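Local coordinates for protein putative oxidoreductase (Yersinia pestis, PDB 3KUX) that is a putative oxidoreductase that probably uses a nicotinamide dinucleotide cofactor held by its Rossmann-fold domain, its substrate being unknown, at residues E237-I242 with S249-G254. Residues are numbered along the deposited sequence; the frame is centred on the assembly and turned at random.
Sequences ETARYI and SYIKFG
A239 CA lies over one face of the F253 ring, 3.8 Å from the ring centroid in a CH-pi contact only 12° off the normal, while E237 O meets the same ring at its edge, in plane. F253 CG, anti to its own carbonyl carbon (chi1 -81°), turns the ring back toward 237-239. A239 CB also touches I251 CG2 at 4.0 Å, and beyond it I242 and I251 run side by side, a non-hydrogen-bonded antiparallel pair touching through their CG1 atoms. Next to them is a classic beta bulge: K252 O accepts both R240 N, at 2.6 Å and in the carbonyl plane, and Y241 N at 3.2 Å, and K252 N returns a bond to Y241 O at 3.0 Å. Past the bulge a water bridges T238 O and G254 N. R240 CG packs over the centre of the Y241 ring; R240 NH1 bonds to S153 OG and the guanidinium makes a cation-pi contact with F155. E237 OE2 pairs with R278, and K252 NZ, which also bonds to F253 O, with D276. The contact forms the open end of hairpin 241-245/248-252, between strands 148-156 and 280-285 of the C-terminal domain's mixed sheet; R240 packs on helix 176-192 and Y241 on helix 131-142.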
ATOM      1  N   GLU A 237      15.091  -0.300  17.625  1.00 12.40           N
ATOM      2  CA  GLU A 237      14.204   0.471  16.774  1.00 12.62           C
ATOM      3  C   GLU A 237      15.015   1.514  16.002  1.00 10.99           C
ATOM      4  O   GLU A 237      15.822   2.235  16.589  1.00 12.46           O
ATOM      5  CB  GLU A 237      13.138   1.142  17.642  1.00 12.34           C
ATOM      6  CG  GLU A 237      11.976   1.743  16.881  1.00 26.20           C
ATOM      7  CD  GLU A 237      10.669   1.666  17.658  1.00 34.58           C
ATOM      8  OE1 GLU A 237      10.719   1.562  18.905  1.00 29.53           O
ATOM      9  OE2 GLU A 237       9.594   1.704  17.013  1.00 31.69           O
ATOM     10  N   THR A 238      14.815   1.582  14.689  1.00  8.89           N
ATOM     11  CA  THR A 238      15.451   2.612  13.874  1.00  8.56           C
ATOM     12  C   THR A 238      14.408   3.527  13.258  1.00  8.00           C
ATOM     13  O   THR A 238      13.225   3.197  13.240  1.00  9.67           O
ATOM     14  CB  THR A 238      16.255   2.013  12.729  1.00  7.94           C
ATOM     15  OG1 THR A 238      15.377   1.260  11.886  1.00 10.39           O
ATOM     16  CG2 THR A 238      17.346   1.111  13.264  1.00  7.34           C
ATOM     17  N   ALA A 239      14.856   4.667  12.738  1.00  7.90           N
ATOM     18  CA  ALA A 239      13.949   5.697  12.216  1.00  6.31           C
ATOM     19  C   ALA A 239      13.085   5.163  11.092  1.00  5.82           C
ATOM     20  O   ALA A 239      13.542   4.355  10.289  1.00  7.40           O
ATOM     21  CB  ALA A 239      14.733   6.899  11.734  1.00  5.59           C
ATOM     22  N   ARG A 240      11.835   5.612  11.039  1.00  4.92           N
ATOM     23  CA  ARG A 240      10.956   5.289   9.924  1.00  4.56           C
ATOM     24  C   ARG A 240      11.372   6.145   8.732  1.00  4.97           C
ATOM     25  O   ARG A 240      11.670   5.622   7.653  1.00  6.66           O
ATOM     26  CB  ARG A 240       9.491   5.539  10.300  1.00  4.90           C
ATOM     27  CG  ARG A 240       8.501   5.493   9.132  1.00  5.56           C
ATOM     28  CD  ARG A 240       8.197   4.066   8.669  1.00  2.60           C
ATOM     29  NE  ARG A 240       7.454   4.070   7.410  1.00  2.00           N
ATOM     30  CZ  ARG A 240       8.011   3.972   6.204  1.00  2.00           C
ATOM     31  NH1 ARG A 240       9.323   3.840   6.075  1.00  2.00           N
ATOM     32  NH2 ARG A 240       7.251   4.005   5.119  1.00  6.73           N
ATOM     33  N   TYR A 241      11.414   7.459   8.945  1.00  2.55           N
ATOM     34  CA  TYR A 241      11.868   8.400   7.931  1.00  2.00           C
ATOM     35  C   TYR A 241      13.036   9.239   8.432  1.00  3.02           C
ATOM     36  O   TYR A 241      13.067   9.659   9.592  1.00  3.19           O
ATOM     37  CB  TYR A 241      10.758   9.380   7.546  1.00  3.05           C
ATOM     38  CG  TYR A 241       9.565   8.805   6.818  1.00  4.80           C
ATOM     39  CD1 TYR A 241       9.712   7.808   5.862  1.00  5.47           C
ATOM     40  CD2 TYR A 241       8.290   9.303   7.054  1.00  5.32           C
ATOM     41  CE1 TYR A 241       8.615   7.298   5.191  1.00  6.79           C
ATOM     42  CE2 TYR A 241       7.188   8.807   6.386  1.00  6.25           C
ATOM     43  CZ  TYR A 241       7.356   7.807   5.457  1.00  7.05           C
ATOM     44  OH  TYR A 241       6.259   7.315   4.797  1.00  2.00           O
ATOM     45  N   ILE A 242      13.979   9.503   7.535  1.00  3.66           N
ATOM     46  CA  ILE A 242      15.029  10.489   7.753  1.00  2.68           C
ATOM     47  C   ILE A 242      15.079  11.362   6.506  1.00  4.50           C
ATOM     48  O   ILE A 242      15.340  10.867   5.409  1.00  8.01           O
ATOM     49  CB  ILE A 242      16.397   9.820   7.956  1.00  2.76           C
ATOM     50  CG1 ILE A 242      16.424   9.060   9.283  1.00  2.00           C
ATOM     51  CG2 ILE A 242      17.514  10.856   7.903  1.00  2.00           C
ATOM     52  CD1 ILE A 242      17.613   8.152   9.437  1.00  2.00           C
ATOM     53  N   SER A 249      15.851  19.252   8.619  1.00  4.57           N
ATOM     54  CA  SER A 249      15.689  17.815   8.556  1.00  4.80           C
ATOM     55  C   SER A 249      14.452  17.377   9.323  1.00  5.79           C
ATOM     56  O   SER A 249      13.934  18.111  10.172  1.00  5.59           O
ATOM     57  CB  SER A 249      16.928  17.117   9.125  1.00  6.97           C
ATOM     58  OG  SER A 249      18.116  17.552   8.474  1.00  6.99           O
ATOM     59  N   TYR A 250      13.983  16.173   9.011  1.00  5.79           N
ATOM     60  CA  TYR A 250      12.857  15.564   9.707  1.00  5.53           C
ATOM     61  C   TYR A 250      13.185  14.098   9.989  1.00  5.98           C
ATOM     62  O   TYR A 250      13.459  13.334   9.066  1.00  9.42           O
ATOM     63  CB  TYR A 250      11.602  15.678   8.849  1.00  3.96           C
ATOM     64  CG  TYR A 250      10.351  15.044   9.421  1.00  5.99           C
ATOM     65  CD1 TYR A 250       9.731  15.569  10.549  1.00 11.31           C
ATOM     66  CD2 TYR A 250       9.764  13.940   8.807  1.00  2.00           C
ATOM     67  CE1 TYR A 250       8.569  14.999  11.063  1.00  6.55           C
ATOM     68  CE2 TYR A 250       8.610  13.366   9.314  1.00  2.00           C
ATOM     69  CZ  TYR A 250       8.018  13.899  10.442  1.00  2.19           C
ATOM     70  OH  TYR A 250       6.873  13.334  10.950  1.00  2.00           O
ATOM     71  N   ILE A 251      13.195  13.717  11.263  1.00  3.47           N
ATOM     72  CA  ILE A 251      13.357  12.316  11.629  1.00  3.32           C
ATOM     73  C   ILE A 251      12.104  11.836  12.360  1.00  4.15           C
ATOM     74  O   ILE A 251      11.677  12.453  13.340  1.00  2.37           O
ATOM     75  CB  ILE A 251      14.599  12.074  12.537  1.00  3.70           C
ATOM     76  CG1 ILE A 251      15.901  12.366  11.788  1.00  7.26           C
ATOM     77  CG2 ILE A 251      14.638  10.638  13.020  1.00  2.00           C
ATOM     78  CD1 ILE A 251      16.365  13.793  11.901  1.00 16.15           C
ATOM     79  N   LYS A 252      11.513  10.742  11.883  1.00  3.07           N
ATOM     80  CA  LYS A 252      10.359  10.160  12.566  1.00  3.48           C
ATOM     81  C   LYS A 252      10.533   8.684  12.913  1.00  2.66           C
ATOM     82  O   LYS A 252      11.029   7.900  12.096  1.00  2.00           O
ATOM     83  CB  LYS A 252       9.067  10.340  11.757  1.00  3.01           C
ATOM     84  CG  LYS A 252       7.920   9.501  12.321  1.00  4.25           C
ATOM     85  CD  LYS A 252       6.576  10.201  12.227  1.00 12.43           C
ATOM     86  CE  LYS A 252       5.652   9.775  13.368  1.00  8.33           C
ATOM     87  NZ  LYS A 252       5.582   8.291  13.523  1.00  4.67           N
ATOM     88  N   PHE A 253      10.092   8.317  14.117  1.00  2.00           N
ATOM     89  CA  PHE A 253      10.120   6.930  14.587  1.00  2.00           C
ATOM     90  C   PHE A 253       8.730   6.293  14.689  1.00  2.48           C
ATOM     91  O   PHE A 253       7.715   6.985  14.727  1.00  5.16           O
ATOM     92  CB  PHE A 253      10.803   6.850  15.942  1.00  2.00           C
ATOM     93  CG  PHE A 253      12.293   6.858  15.867  1.00  3.09           C
ATOM     94  CD1 PHE A 253      13.012   5.674  15.991  1.00  8.24           C
ATOM     95  CD2 PHE A 253      12.984   8.046  15.677  1.00  4.48           C
ATOM     96  CE1 PHE A 253      14.406   5.672  15.927  1.00  2.00           C
ATOM     97  CE2 PHE A 253      14.371   8.056  15.613  1.00  5.79           C
ATOM     98  CZ  PHE A 253      15.086   6.864  15.738  1.00  4.33           C
ATOM     99  N   GLY A 254       8.700   4.965  14.741  1.00  3.02           N
ATOM    100  CA  GLY A 254       7.452   4.215  14.813  1.00  4.38           C
ATOM    101  C   GLY A 254       6.892   3.860  13.450  1.00  6.50           C
ATOM    102  O   GLY A 254       7.383   4.333  12.422  1.00  8.59           O
TER
HETATM  103  O   HOH W   1      10.434   3.112  13.287  1.00 21.06           O